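Local coordinates for protein bradavidin 2 (PDB 4GGZ) that binds biotin at one end of an eight-stranded antiparallel beta-barrel, as other members of the avidin family do, at residues Trp16-Gly21 with Asp109-Val114; Ser22-Trp27 with Gly36-His41; Ile50-Ala55 with Val67-Cys72; Leu63-Thr68 with Thr76-Thr81. All coordinates share one frame; numbering follows the deposited sequence.

Contact 1: Trp16-Gly21 with Asp109-Val114; sequences WKNERG and DIFTRV. With BTN (biotin), chain E.
Arg-113 sets its CB over one face of the Trp-16 indole. The CB lies 3.7 Å from the centroid of the six-membered ring of Trp-16 and 9° off the ring normal, which defines a CH-pi contact. Replacing Trp-16 by an alanine would probably open a gap under Arg-113 CB and leave Ser-14 OG without the indole N-H it now accepts. Two residues along, the roles are reversed: Asn-18 CB sits over the Phe-111 ring, 3.8 Å from its centroid. Lys-17 and Thr-112 form the hydrogen-bonded pair between these two CH-pi contacts, with Thr-112 N 2.9 Å from Lys-17 O.

Beyond them the contact turns polar. Asn-18 CG lies between its backbone N and carbonyl carbon (chi1 66°), which swings the amide toward both the following turn and the ligand. OD1 accepts from Arg-20 N, making an Asx turn, while ND2 donates almost straight (171°) to biotin O3 at 2.8 Å. From the turn that follows the strand, Arg-20 meets Asp-109 with guanidinium and carboxylate planes nearly perpendicular. The salt bridge runs from Arg-20 NE to Asp-109 OD1 at 2.7 Å and reaches the syn side of that oxygen. A water also donates to OD1 and accepts from the backbone N of Glu-19 and Ile-110. The other oxygen, Asp-109 OD2, accepts biotin N1 at 2.9 Å and also the indole N-H of Trp-78, so both carboxylate oxygens are held. Antiparallel pairing of the first and last strands is the closure of an avidin-type barrel, and its polar end here forms part of the biotin ureido site.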
# COMPACT_ATOMS: atom_id res chain seq x y z
N TRP A 16 9.28 -4.33 1.95
CA TRP A 16 9.54 -2.90 1.92
C TRP A 16 8.89 -2.25 3.13
O TRP A 16 7.87 -2.73 3.63
CB TRP A 16 8.92 -2.27 0.67
CG TRP A 16 9.28 -2.92 -0.63
CD1 TRP A 16 8.96 -4.20 -1.07
CD2 TRP A 16 9.99 -2.30 -1.71
NE1 TRP A 16 9.45 -4.39 -2.35
CE2 TRP A 16 10.09 -3.24 -2.76
CE3 TRP A 16 10.58 -1.03 -1.88
CZ2 TRP A 16 10.75 -2.96 -3.97
CZ3 TRP A 16 11.23 -0.75 -3.09
CH2 TRP A 16 11.30 -1.71 -4.11
N LYS A 17 9.45 -1.14 3.59
CA LYS A 17 8.83 -0.42 4.70
C LYS A 17 8.78 1.03 4.31
O LYS A 17 9.68 1.48 3.57
CB LYS A 17 9.72 -0.54 5.93
CG LYS A 17 9.73 -1.88 6.65
CD LYS A 17 10.36 -1.65 8.02
CE LYS A 17 10.34 -0.12 8.28
NZ LYS A 17 10.93 0.36 9.56
N ASN A 18 7.77 1.79 4.77
CA ASN A 18 7.73 3.20 4.36
C ASN A 18 8.18 4.07 5.51
O ASN A 18 8.56 3.54 6.57
CB ASN A 18 6.39 3.65 3.78
CG ASN A 18 5.26 3.64 4.78
OD1 ASN A 18 5.49 3.71 5.98
ND2 ASN A 18 3.99 3.55 4.27
N GLU A 19 8.17 5.39 5.30
CA GLU A 19 8.74 6.30 6.32
C GLU A 19 7.90 6.37 7.58
O GLU A 19 8.36 6.88 8.64
CB GLU A 19 8.93 7.71 5.77
CG GLU A 19 9.86 7.81 4.57
CD GLU A 19 9.87 9.22 3.95
OE1 GLU A 19 10.89 9.58 3.34
OE2 GLU A 19 8.86 9.97 4.06
N ARG A 20 6.66 5.88 7.49
CA ARG A 20 5.75 5.93 8.64
C ARG A 20 5.89 4.67 9.50
O ARG A 20 5.33 4.59 10.61
CB ARG A 20 4.31 6.04 8.11
CG ARG A 20 4.11 7.13 7.09
CD ARG A 20 2.69 7.15 6.61
NE ARG A 20 2.57 8.08 5.49
CZ ARG A 20 1.91 9.22 5.55
NH1 ARG A 20 1.32 9.56 6.68
NH2 ARG A 20 1.85 10.01 4.48
N GLY A 21 6.62 3.68 8.98
CA GLY A 21 6.88 2.44 9.65
C GLY A 21 6.07 1.27 9.10
O GLY A 21 6.13 0.15 9.64
N ASP A 109 3.92 8.50 0.17
CA ASP A 109 4.71 7.52 0.89
C ASP A 109 5.93 7.18 0.06
O ASP A 109 5.85 7.11 -1.14
CB ASP A 109 3.93 6.22 1.06
CG ASP A 109 3.20 6.13 2.38
OD1 ASP A 109 3.66 6.69 3.41
OD2 ASP A 109 2.16 5.45 2.40
N ILE A 110 7.06 6.96 0.71
CA ILE A 110 8.21 6.44 0.00
C ILE A 110 8.55 5.14 0.70
O ILE A 110 8.85 5.13 1.91
CB ILE A 110 9.44 7.39 0.09
CG1 ILE A 110 9.14 8.77 -0.48
CG2 ILE A 110 10.66 6.73 -0.58
CD1 ILE A 110 10.34 9.74 -0.23
N PHE A 111 8.41 4.03 -0.03
CA PHE A 111 8.83 2.75 0.48
C PHE A 111 10.28 2.45 0.11
O PHE A 111 10.73 2.74 -1.01
CB PHE A 111 7.97 1.62 -0.11
CG PHE A 111 6.53 1.68 0.32
CD1 PHE A 111 5.64 2.55 -0.31
CD2 PHE A 111 6.05 0.86 1.35
CE1 PHE A 111 4.27 2.61 0.08
CE2 PHE A 111 4.69 0.90 1.73
CZ PHE A 111 3.81 1.79 1.12
N THR A 112 10.99 1.82 1.04
CA THR A 112 12.39 1.42 0.84
C THR A 112 12.52 -0.08 1.01
O THR A 112 12.04 -0.64 2.01
CB THR A 112 13.33 2.08 1.90
OG1 THR A 112 13.39 3.49 1.67
CG2 THR A 112 14.74 1.48 1.81
N ARG A 113 13.22 -0.73 0.09
CA ARG A 113 13.32 -2.17 0.14
C ARG A 113 14.20 -2.61 1.30
O ARG A 113 15.27 -2.02 1.55
CB ARG A 113 13.83 -2.77 -1.17
CG ARG A 113 14.09 -4.23 -0.96
CD ARG A 113 13.47 -5.11 -1.96
NE ARG A 113 14.32 -5.24 -3.10
CZ ARG A 113 14.75 -6.38 -3.64
NH1 ARG A 113 14.43 -7.58 -3.17
NH2 ARG A 113 15.53 -6.29 -4.70
N VAL A 114 13.70 -3.58 2.04
CA VAL A 114 14.40 -4.18 3.18
C VAL A 114 15.12 -5.47 2.76
O VAL A 114 16.33 -5.65 3.04
CB VAL A 114 13.42 -4.43 4.36
CG1 VAL A 114 14.09 -5.14 5.49
CG2 VAL A 114 12.86 -3.10 4.87
C11 BTN E . -7.59 3.66 8.21
O11 BTN E . -7.07 4.49 9.03
O12 BTN E . -8.73 3.89 7.73
C10 BTN E . -6.89 2.38 7.81
C9 BTN E . -5.35 2.48 7.80
C8 BTN E . -4.90 3.48 6.74
C7 BTN E . -3.35 3.61 6.70
C2 BTN E . -2.91 4.61 5.63
S1 BTN E . -2.72 3.93 4.09
C6 BTN E . -1.89 5.44 3.55
C5 BTN E . -0.97 5.85 4.70
N1 BTN E . 0.31 5.19 4.60
C3 BTN E . 0.47 4.34 5.62
O3 BTN E . 1.60 3.60 5.78
N2 BTN E . -0.57 4.31 6.43
C4 BTN E . -1.56 5.27 5.95
O HOH W 1 6.40 7.09 3.74

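Contact 2: Ser22-Trp27 with Gly36-His41; sequences SELLIW and GTFTNH. With BTN (biotin), chain E.
Ser-22 and His-41 meet through a side-chain oxygen and a backbone N-H. With Ser-22 OG anti to its carbonyl carbon (chi1 -68°), the hydroxyl accepts from His-41 N at 2.9 Å and donates to biotin O3 at 2.7 Å. Asn-40 turns the other way: its CG is anti to the backbone N (chi1 -179°), and its OD1 accepts a hydrogen bond from biotin N2 at 2.9 Å. That same oxygen also accepts from Ala-42 N, and ND2 binds Ala-46 O, so the amide is fixed against flipping. Phe-38 presents a ring edge to biotin O3, while its CZ touches Ser-22 CB at 3.6 Å.

On the opposite face of the hairpin, Glu-23 runs extended beyond CG and brings OE1 to His-41 NE2 at 2.7 Å. The imidazole N-H uses the anti lone pair of OE1, and carboxylate and ring planes differ by only 14°. OE2 is engaged separately by the Tyr-15 hydroxyl. A leucine in place of Glu-23 is likely to leave His-41 NE2 and Tyr-15 OH without their mates and the imidazole free to turn.

Paired backbone bonds at Glu-23 with Thr-39 and at Leu-25 with Thr-37 hold the strands together. Gly-36 fits closely against the neighbouring strand, since a CB there would stand only 2.1 Å from Leu-25 O. Chemically, Ser-22 OG links a backbone N-H to the ligand, accepting from one and donating to the other: taking the His-41 N-H probably sharpens its hydroxyl as a donor, and together with Asn-18 ND2, a second donor to O3, it would help polarise the biotin ureido carbonyl.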
# COMPACT_ATOMS: atom_id res chain seq x y z
N SER A 22 5.23 1.56 8.12
CA SER A 22 4.31 0.51 7.61
C SER A 22 5.06 -0.50 6.75
O SER A 22 6.09 -0.14 6.18
CB SER A 22 3.17 1.13 6.82
OG SER A 22 2.29 1.89 7.69
N GLU A 23 4.51 -1.72 6.57
CA GLU A 23 5.29 -2.83 5.98
C GLU A 23 4.53 -3.34 4.77
O GLU A 23 3.32 -3.50 4.88
CB GLU A 23 5.36 -4.05 6.94
CG GLU A 23 5.68 -3.81 8.42
CD GLU A 23 5.47 -5.08 9.28
OE1 GLU A 23 4.71 -5.04 10.28
OE2 GLU A 23 6.06 -6.14 8.94
N LEU A 24 5.22 -3.56 3.65
CA LEU A 24 4.59 -4.10 2.46
C LEU A 24 5.39 -5.31 2.01
O LEU A 24 6.58 -5.19 1.69
CB LEU A 24 4.59 -3.02 1.37
CG LEU A 24 4.14 -3.48 -0.02
CD1 LEU A 24 2.68 -3.85 -0.01
CD2 LEU A 24 4.40 -2.41 -1.09
N LEU A 25 4.74 -6.47 1.97
CA LEU A 25 5.41 -7.69 1.58
C LEU A 25 4.86 -7.99 0.22
O LEU A 25 3.64 -8.07 0.09
CB LEU A 25 4.99 -8.80 2.55
CG LEU A 25 5.64 -10.19 2.67
CD1 LEU A 25 4.72 -11.35 2.43
CD2 LEU A 25 7.01 -10.39 2.01
N ILE A 26 5.73 -8.06 -0.78
CA ILE A 26 5.30 -8.41 -2.14
C ILE A 26 5.61 -9.88 -2.33
O ILE A 26 6.78 -10.29 -2.31
CB ILE A 26 5.96 -7.49 -3.21
CG1 ILE A 26 5.45 -6.05 -3.00
CG2 ILE A 26 5.60 -7.99 -4.63
CD1 ILE A 26 6.07 -5.04 -3.88
N TRP A 27 4.57 -10.69 -2.46
CA TRP A 27 4.82 -12.13 -2.54
C TRP A 27 5.07 -12.57 -3.98
O TRP A 27 5.99 -13.34 -4.24
CB TRP A 27 3.72 -12.97 -1.89
CG TRP A 27 4.29 -14.28 -1.51
CD1 TRP A 27 3.95 -15.51 -2.02
CD2 TRP A 27 5.39 -14.49 -0.61
NE1 TRP A 27 4.75 -16.48 -1.45
CE2 TRP A 27 5.65 -15.88 -0.59
CE3 TRP A 27 6.17 -13.65 0.19
CZ2 TRP A 27 6.64 -16.44 0.21
CZ3 TRP A 27 7.16 -14.20 0.98
CH2 TRP A 27 7.38 -15.59 0.99
N GLY A 36 0.30 -9.48 -2.44
CA GLY A 36 1.10 -9.37 -1.20
C GLY A 36 0.29 -9.07 0.04
O GLY A 36 -0.92 -9.35 0.10
N THR A 37 0.96 -8.45 1.02
CA THR A 37 0.33 -8.18 2.29
C THR A 37 0.86 -6.83 2.80
O THR A 37 2.04 -6.54 2.64
CB THR A 37 0.61 -9.38 3.25
OG1 THR A 37 0.05 -10.58 2.69
CG2 THR A 37 -0.00 -9.15 4.62
N PHE A 38 -0.04 -6.03 3.36
CA PHE A 38 0.36 -4.71 3.89
C PHE A 38 -0.05 -4.67 5.35
O PHE A 38 -1.15 -5.10 5.68
CB PHE A 38 -0.36 -3.59 3.13
CG PHE A 38 -0.06 -2.20 3.65
CD1 PHE A 38 1.04 -1.50 3.19
CD2 PHE A 38 -0.90 -1.60 4.59
CE1 PHE A 38 1.33 -0.20 3.67
CE2 PHE A 38 -0.61 -0.29 5.08
CZ PHE A 38 0.50 0.38 4.58
N THR A 39 0.81 -4.11 6.22
CA THR A 39 0.34 -3.81 7.57
C THR A 39 0.70 -2.41 8.01
O THR A 39 1.85 -1.99 7.90
CB THR A 39 0.58 -4.94 8.66
OG1 THR A 39 1.09 -4.43 9.92
CG2 THR A 39 1.32 -6.15 8.14
N ASN A 40 -0.32 -1.69 8.41
CA ASN A 40 -0.14 -0.28 8.81
C ASN A 40 0.57 -0.17 10.13
O ASN A 40 0.24 -0.90 11.07
CB ASN A 40 -1.52 0.41 8.90
CG ASN A 40 -1.41 1.86 9.29
OD1 ASN A 40 -0.56 2.58 8.77
ND2 ASN A 40 -2.27 2.30 10.20
N HIS A 41 1.47 0.81 10.25
CA HIS A 41 2.03 1.18 11.53
C HIS A 41 2.09 2.69 11.61
O HIS A 41 2.80 3.24 12.47
CB HIS A 41 3.44 0.57 11.68
CG HIS A 41 3.43 -0.91 11.85
ND1 HIS A 41 2.83 -1.53 12.93
CD2 HIS A 41 3.92 -1.90 11.08
CE1 HIS A 41 2.95 -2.84 12.81
NE2 HIS A 41 3.61 -3.09 11.70
C11 BTN E . -7.59 3.66 8.21
O11 BTN E . -7.07 4.49 9.03
O12 BTN E . -8.73 3.89 7.73
C10 BTN E . -6.89 2.38 7.81
C9 BTN E . -5.35 2.48 7.80
C8 BTN E . -4.90 3.48 6.74
C7 BTN E . -3.35 3.61 6.70
C2 BTN E . -2.91 4.61 5.63
S1 BTN E . -2.72 3.93 4.09
C6 BTN E . -1.89 5.44 3.55
C5 BTN E . -0.97 5.85 4.70
N1 BTN E . 0.31 5.19 4.60
C3 BTN E . 0.47 4.34 5.62
O3 BTN E . 1.60 3.60 5.78
N2 BTN E . -0.57 4.31 6.43
C4 BTN E . -1.56 5.27 5.95

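Contact 3: Ile50-Ala55 with Val67-Cys72; sequences IPYPAA and VTFAQC. With BTN (biotin), chain E.
Tyr-52 reaches across to four successive residues, Val-67 to Ala-70, and ends on a fifth, Gln-71. Its CB rests against Val-67 CG1 at 3.7 Å. With CG anti to the carbonyl carbon (chi1 -79°), the ring then runs along the backbone of 67-72. Thr-68 O lies over one ring face, near CG and 3.4 Å from Tyr-52 CD2; farther out on that face Phe-69 CA makes a CH-pi contact, nearest CE1. Ile-50 CG2 lies against the opposite face, toward its rim. On one flank CD1 meets Phe-69 CD2 at 3.6 Å, with CE1 close behind, the two rings being steeply inclined; on the other, CE2 touches Ala-70 CB, and CZ approaches Ala-70 N.

This wedge occupies the splayed end of the antiparallel hairpin formed by strands 51-59 and 62-69 in the avidin barrel. The CA atoms of Ala-54 and Val-67 are 4.7 Å apart, whereas those of Tyr-52 and Phe-69 are separated by 6.7 Å. Strand 62-69 leads there into a short 3-10 segment whose Cys-72 is disulfide-bonded to Cys-47, beside the biotin tail. Phe-69 has Val-67 CG1 over one face and biotin C9 over the centre of the other, so the ring that touches Tyr-52 is also a wall of the pocket.

At the tip, Tyr-52 OH donates to Gln-71 OE1 over a short 2.5 Å, a bend at chi2 of Gln-71 folding the amide back to it. The same hydroxyl accepts from Gln-71 N at 3.2 Å, with an N-H...O angle of 158°. Elsewhere a water bridges Pro-53 O and Thr-68 N, too far apart to bond directly.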
# COMPACT_ATOMS: atom_id res chain seq x y z
N ILE A 50 -2.47 -4.87 11.73
CA ILE A 50 -3.35 -5.89 11.13
C ILE A 50 -2.91 -6.13 9.70
O ILE A 50 -3.04 -5.24 8.87
CB ILE A 50 -4.84 -5.47 11.16
CG1 ILE A 50 -5.28 -5.12 12.59
CG2 ILE A 50 -5.70 -6.59 10.50
CD1 ILE A 50 -6.75 -4.69 12.67
N PRO A 51 -2.35 -7.32 9.40
CA PRO A 51 -1.94 -7.58 8.02
C PRO A 51 -3.14 -7.77 7.08
O PRO A 51 -4.04 -8.60 7.34
CB PRO A 51 -1.14 -8.89 8.13
CG PRO A 51 -0.94 -9.13 9.63
CD PRO A 51 -2.05 -8.44 10.31
N TYR A 52 -3.18 -7.01 6.00
CA TYR A 52 -4.27 -7.13 5.04
C TYR A 52 -3.71 -7.45 3.68
O TYR A 52 -2.64 -7.04 3.35
CB TYR A 52 -5.02 -5.83 4.94
CG TYR A 52 -5.99 -5.60 6.08
CD1 TYR A 52 -5.77 -4.58 7.00
CD2 TYR A 52 -7.12 -6.41 6.23
CE1 TYR A 52 -6.68 -4.37 8.03
CE2 TYR A 52 -8.01 -6.20 7.26
CZ TYR A 52 -7.78 -5.17 8.15
OH TYR A 52 -8.65 -4.93 9.19
N PRO A 53 -4.49 -8.17 2.86
CA PRO A 53 -3.98 -8.40 1.53
C PRO A 53 -3.83 -7.14 0.68
O PRO A 53 -4.64 -6.21 0.81
CB PRO A 53 -5.09 -9.30 0.90
CG PRO A 53 -5.82 -9.89 2.06
CD PRO A 53 -5.82 -8.76 3.08
N ALA A 54 -2.80 -7.11 -0.15
CA ALA A 54 -2.56 -6.06 -1.12
C ALA A 54 -2.57 -6.60 -2.53
O ALA A 54 -2.08 -7.72 -2.78
CB ALA A 54 -1.21 -5.42 -0.87
N ALA A 55 -3.11 -5.82 -3.46
CA ALA A 55 -3.24 -6.29 -4.84
C ALA A 55 -3.09 -5.11 -5.76
O ALA A 55 -3.59 -4.01 -5.46
CB ALA A 55 -4.58 -6.94 -5.06
N VAL A 67 -5.06 -1.69 -0.91
CA VAL A 67 -5.24 -2.42 0.32
C VAL A 67 -6.57 -2.02 0.94
O VAL A 67 -6.81 -0.84 1.19
CB VAL A 67 -4.11 -2.14 1.37
CG1 VAL A 67 -4.35 -3.00 2.60
CG2 VAL A 67 -2.72 -2.44 0.80
N THR A 68 -7.40 -3.02 1.24
CA THR A 68 -8.70 -2.84 1.90
C THR A 68 -8.58 -3.12 3.39
O THR A 68 -8.19 -4.24 3.78
CB THR A 68 -9.75 -3.80 1.27
OG1 THR A 68 -9.78 -3.58 -0.14
CG2 THR A 68 -11.14 -3.57 1.87
N PHE A 69 -8.86 -2.10 4.22
CA PHE A 69 -8.76 -2.21 5.66
C PHE A 69 -10.15 -2.47 6.20
O PHE A 69 -10.89 -1.56 6.56
CB PHE A 69 -8.17 -0.92 6.25
CG PHE A 69 -6.83 -0.57 5.71
CD1 PHE A 69 -6.72 0.32 4.64
CD2 PHE A 69 -5.67 -1.10 6.28
CE1 PHE A 69 -5.47 0.66 4.10
CE2 PHE A 69 -4.40 -0.76 5.76
CZ PHE A 69 -4.31 0.11 4.66
N ALA A 70 -10.53 -3.74 6.20
CA ALA A 70 -11.90 -4.09 6.46
C ALA A 70 -12.37 -3.54 7.80
O ALA A 70 -13.45 -2.99 7.91
CB ALA A 70 -12.07 -5.62 6.41
N GLN A 71 -11.54 -3.65 8.83
CA GLN A 71 -11.99 -3.28 10.17
C GLN A 71 -12.19 -1.76 10.33
O GLN A 71 -12.80 -1.30 11.29
CB GLN A 71 -11.05 -3.87 11.23
CG GLN A 71 -11.41 -5.31 11.66
CD GLN A 71 -11.43 -6.34 10.52
OE1 GLN A 71 -10.39 -6.64 9.91
NE2 GLN A 71 -12.60 -6.92 10.26
N CYS A 72 -11.68 -0.99 9.36
CA CYS A 72 -11.72 0.48 9.38
C CYS A 72 -12.69 1.04 8.31
O CYS A 72 -12.83 2.26 8.16
CB CYS A 72 -10.29 1.01 9.18
SG CYS A 72 -9.15 0.66 10.61
C11 BTN E . -7.59 3.66 8.21
O11 BTN E . -7.07 4.49 9.03
O12 BTN E . -8.73 3.89 7.73
C10 BTN E . -6.89 2.38 7.81
C9 BTN E . -5.35 2.48 7.80
C8 BTN E . -4.90 3.48 6.74
C7 BTN E . -3.35 3.61 6.70
C2 BTN E . -2.91 4.61 5.63
S1 BTN E . -2.72 3.93 4.09
C6 BTN E . -1.89 5.44 3.55
C5 BTN E . -0.97 5.85 4.70
N1 BTN E . 0.31 5.19 4.60
C3 BTN E . 0.47 4.34 5.62
O3 BTN E . 1.60 3.60 5.78
N2 BTN E . -0.57 4.31 6.43
C4 BTN E . -1.56 5.27 5.95
O HOH W 2 -7.11 -5.94 1.54

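Contact 4: Leu63-Thr68 with Thr76-Thr81; sequences LYFVVT and TRWVGT. With BTN (biotin), chain E.
Tyr-64 and Phe-65 both place CG between the backbone N and the carbonyl carbon, at chi1 70° and 53°, and each ring thereby meets a side chain of the neighbouring strand, on opposite faces of the sheet. Arg-77, extended from CG to NE, lays its guanidinium on Tyr-64 with the planes 26° apart. Its NH2 stands over the centre of the phenol ring, and CZ is 4.2 Å from the centroid, a cation-pi stack. The aliphatic part passes Val-66, where Arg-77 CG touches Val-66 CG2 at 3.7 Å. The hydroxyl of Tyr-64 is held by Ser-57.

On the barrel interior Trp-78 CB makes a CH-pi contact over the Phe-65 ring, 3.9 Å from its centroid. The two aromatic planes run nearly parallel but are slid apart, so the rings barely overlap. Val-67 adds CG2 against Trp-78 CZ3 at 3.5 Å. Thr-76 CG2 lies over the indole face opposite Phe-65, and the indole N-H, bonded to Asp-109, helps hold the ring's rotation.

Six backbone bonds, exemplified by Trp-78 N to Phe-65 O at 2.8 Å, tie the strands in an antiparallel hairpin. At the ligand end, biotin S1 meets Thr-76 OG1 at 3.4 Å and Trp-78 CZ2 at 3.5 Å. Aromatic side chains lining the pocket around the bicyclic end of biotin, carried on barrel strands, are characteristic of the avidin family.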
# COMPACT_ATOMS: atom_id res chain seq x y z
N LEU A 63 3.74 1.45 -11.08
CA LEU A 63 2.92 0.44 -10.39
C LEU A 63 1.81 1.12 -9.61
O LEU A 63 1.90 2.31 -9.35
CB LEU A 63 3.78 -0.47 -9.49
CG LEU A 63 4.19 -0.00 -8.10
CD1 LEU A 63 4.91 -1.15 -7.38
CD2 LEU A 63 5.07 1.19 -8.12
N TYR A 64 0.76 0.37 -9.28
CA TYR A 64 -0.18 0.81 -8.26
C TYR A 64 -0.57 -0.44 -7.44
O TYR A 64 -0.39 -1.60 -7.89
CB TYR A 64 -1.40 1.52 -8.89
CG TYR A 64 -2.27 0.53 -9.63
CD1 TYR A 64 -2.17 0.40 -11.01
CD2 TYR A 64 -3.15 -0.29 -8.94
CE1 TYR A 64 -2.94 -0.54 -11.69
CE2 TYR A 64 -3.91 -1.26 -9.61
CZ TYR A 64 -3.78 -1.36 -10.98
OH TYR A 64 -4.53 -2.29 -11.70
N PHE A 65 -1.10 -0.22 -6.25
CA PHE A 65 -1.67 -1.31 -5.46
C PHE A 65 -2.75 -0.78 -4.53
O PHE A 65 -2.71 0.41 -4.12
CB PHE A 65 -0.65 -2.14 -4.69
CG PHE A 65 0.27 -1.33 -3.82
CD1 PHE A 65 1.44 -0.81 -4.35
CD2 PHE A 65 -0.00 -1.15 -2.48
CE1 PHE A 65 2.31 -0.06 -3.55
CE2 PHE A 65 0.89 -0.40 -1.69
CZ PHE A 65 2.01 0.14 -2.23
N VAL A 66 -3.65 -1.69 -4.16
CA VAL A 66 -4.76 -1.38 -3.29
C VAL A 66 -4.71 -2.27 -2.05
O VAL A 66 -4.38 -3.46 -2.13
CB VAL A 66 -6.11 -1.53 -4.06
CG1 VAL A 66 -7.28 -1.50 -3.10
CG2 VAL A 66 -6.25 -0.45 -5.13
N VAL A 67 -5.06 -1.69 -0.91
CA VAL A 67 -5.24 -2.42 0.32
C VAL A 67 -6.57 -2.02 0.94
O VAL A 67 -6.81 -0.84 1.19
CB VAL A 67 -4.11 -2.14 1.37
CG1 VAL A 67 -4.35 -3.00 2.60
CG2 VAL A 67 -2.72 -2.44 0.80
N THR A 68 -7.40 -3.02 1.24
CA THR A 68 -8.70 -2.84 1.90
C THR A 68 -8.58 -3.12 3.39
O THR A 68 -8.19 -4.24 3.78
CB THR A 68 -9.75 -3.80 1.27
OG1 THR A 68 -9.78 -3.58 -0.14
CG2 THR A 68 -11.14 -3.57 1.87
N THR A 76 -7.09 1.98 0.62
CA THR A 76 -6.14 2.94 0.07
C THR A 76 -5.60 2.46 -1.27
O THR A 76 -5.36 1.28 -1.42
CB THR A 76 -5.00 3.12 1.08
OG1 THR A 76 -5.56 3.65 2.28
CG2 THR A 76 -3.92 4.09 0.55
N ARG A 77 -5.45 3.38 -2.23
CA ARG A 77 -4.79 3.09 -3.50
C ARG A 77 -3.49 3.87 -3.58
O ARG A 77 -3.53 5.12 -3.53
CB ARG A 77 -5.72 3.49 -4.65
CG ARG A 77 -5.25 2.97 -6.01
CD ARG A 77 -6.32 3.16 -7.06
NE ARG A 77 -5.98 2.46 -8.30
CZ ARG A 77 -5.27 3.00 -9.28
NH1 ARG A 77 -4.80 4.23 -9.17
NH2 ARG A 77 -5.02 2.29 -10.38
N TRP A 78 -2.34 3.17 -3.67
CA TRP A 78 -1.05 3.81 -3.96
C TRP A 78 -0.70 3.76 -5.44
O TRP A 78 -1.00 2.78 -6.12
CB TRP A 78 0.13 3.11 -3.25
CG TRP A 78 0.18 3.25 -1.75
CD1 TRP A 78 1.01 4.15 -1.02
CD2 TRP A 78 -0.56 2.51 -0.78
NE1 TRP A 78 0.80 3.94 0.34
CE2 TRP A 78 -0.16 2.97 0.51
CE3 TRP A 78 -1.52 1.47 -0.87
CZ2 TRP A 78 -0.68 2.44 1.71
CZ3 TRP A 78 -2.10 0.95 0.37
CH2 TRP A 78 -1.64 1.43 1.63
N VAL A 79 -0.12 4.84 -5.94
CA VAL A 79 0.38 4.91 -7.31
C VAL A 79 1.82 5.42 -7.26
O VAL A 79 2.11 6.33 -6.49
CB VAL A 79 -0.53 5.82 -8.19
CG1 VAL A 79 -0.73 7.18 -7.55
CG2 VAL A 79 0.01 5.95 -9.60
N GLY A 80 2.71 4.81 -8.03
CA GLY A 80 4.08 5.28 -8.05
C GLY A 80 4.96 4.58 -9.06
O GLY A 80 4.49 4.00 -10.04
N THR A 81 6.25 4.62 -8.78
CA THR A 81 7.24 3.96 -9.61
C THR A 81 8.30 3.33 -8.70
O THR A 81 8.31 3.56 -7.49
CB THR A 81 7.95 4.98 -10.54
OG1 THR A 81 8.53 6.02 -9.71
CG2 THR A 81 6.98 5.61 -11.54
C11 BTN E . -7.59 3.66 8.21
O11 BTN E . -7.07 4.49 9.03
O12 BTN E . -8.73 3.89 7.73
C10 BTN E . -6.89 2.38 7.81
C9 BTN E . -5.35 2.48 7.80
C8 BTN E . -4.90 3.48 6.74
C7 BTN E . -3.35 3.61 6.70
C2 BTN E . -2.91 4.61 5.63
S1 BTN E . -2.72 3.93 4.09
C6 BTN E . -1.89 5.44 3.55
C5 BTN E . -0.97 5.85 4.70
N1 BTN E . 0.31 5.19 4.60
C3 BTN E . 0.47 4.34 5.62
O3 BTN E . 1.60 3.60 5.78
N2 BTN E . -0.57 4.31 6.43
C4 BTN E . -1.56 5.27 5.95

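From the N terminus, strand 14-18 enters contact 1, whose partner on strand 102-113 comes only near the C terminus; it thus closes the barrel and encloses the other three contacts along the chain. Contact 2 shuts the hairpin of strands 23-28 and 33-39. Contact 3 follows in series, closing the hairpin of strands 51-59 and 62-69, and is hydrogen-bonded to contact 2 across adjoining strands, where Phe-38 N meets Tyr-52 O. Contact 4 closes the next hairpin, strands 62-69 and 74-80, sharing Val-67 and Thr-68 with contact 3. Across the interior, Trp-78 of contact 4 reaches Asp-109 of contact 1 and Phe-38 of contact 2. All four contacts touch the same biotin.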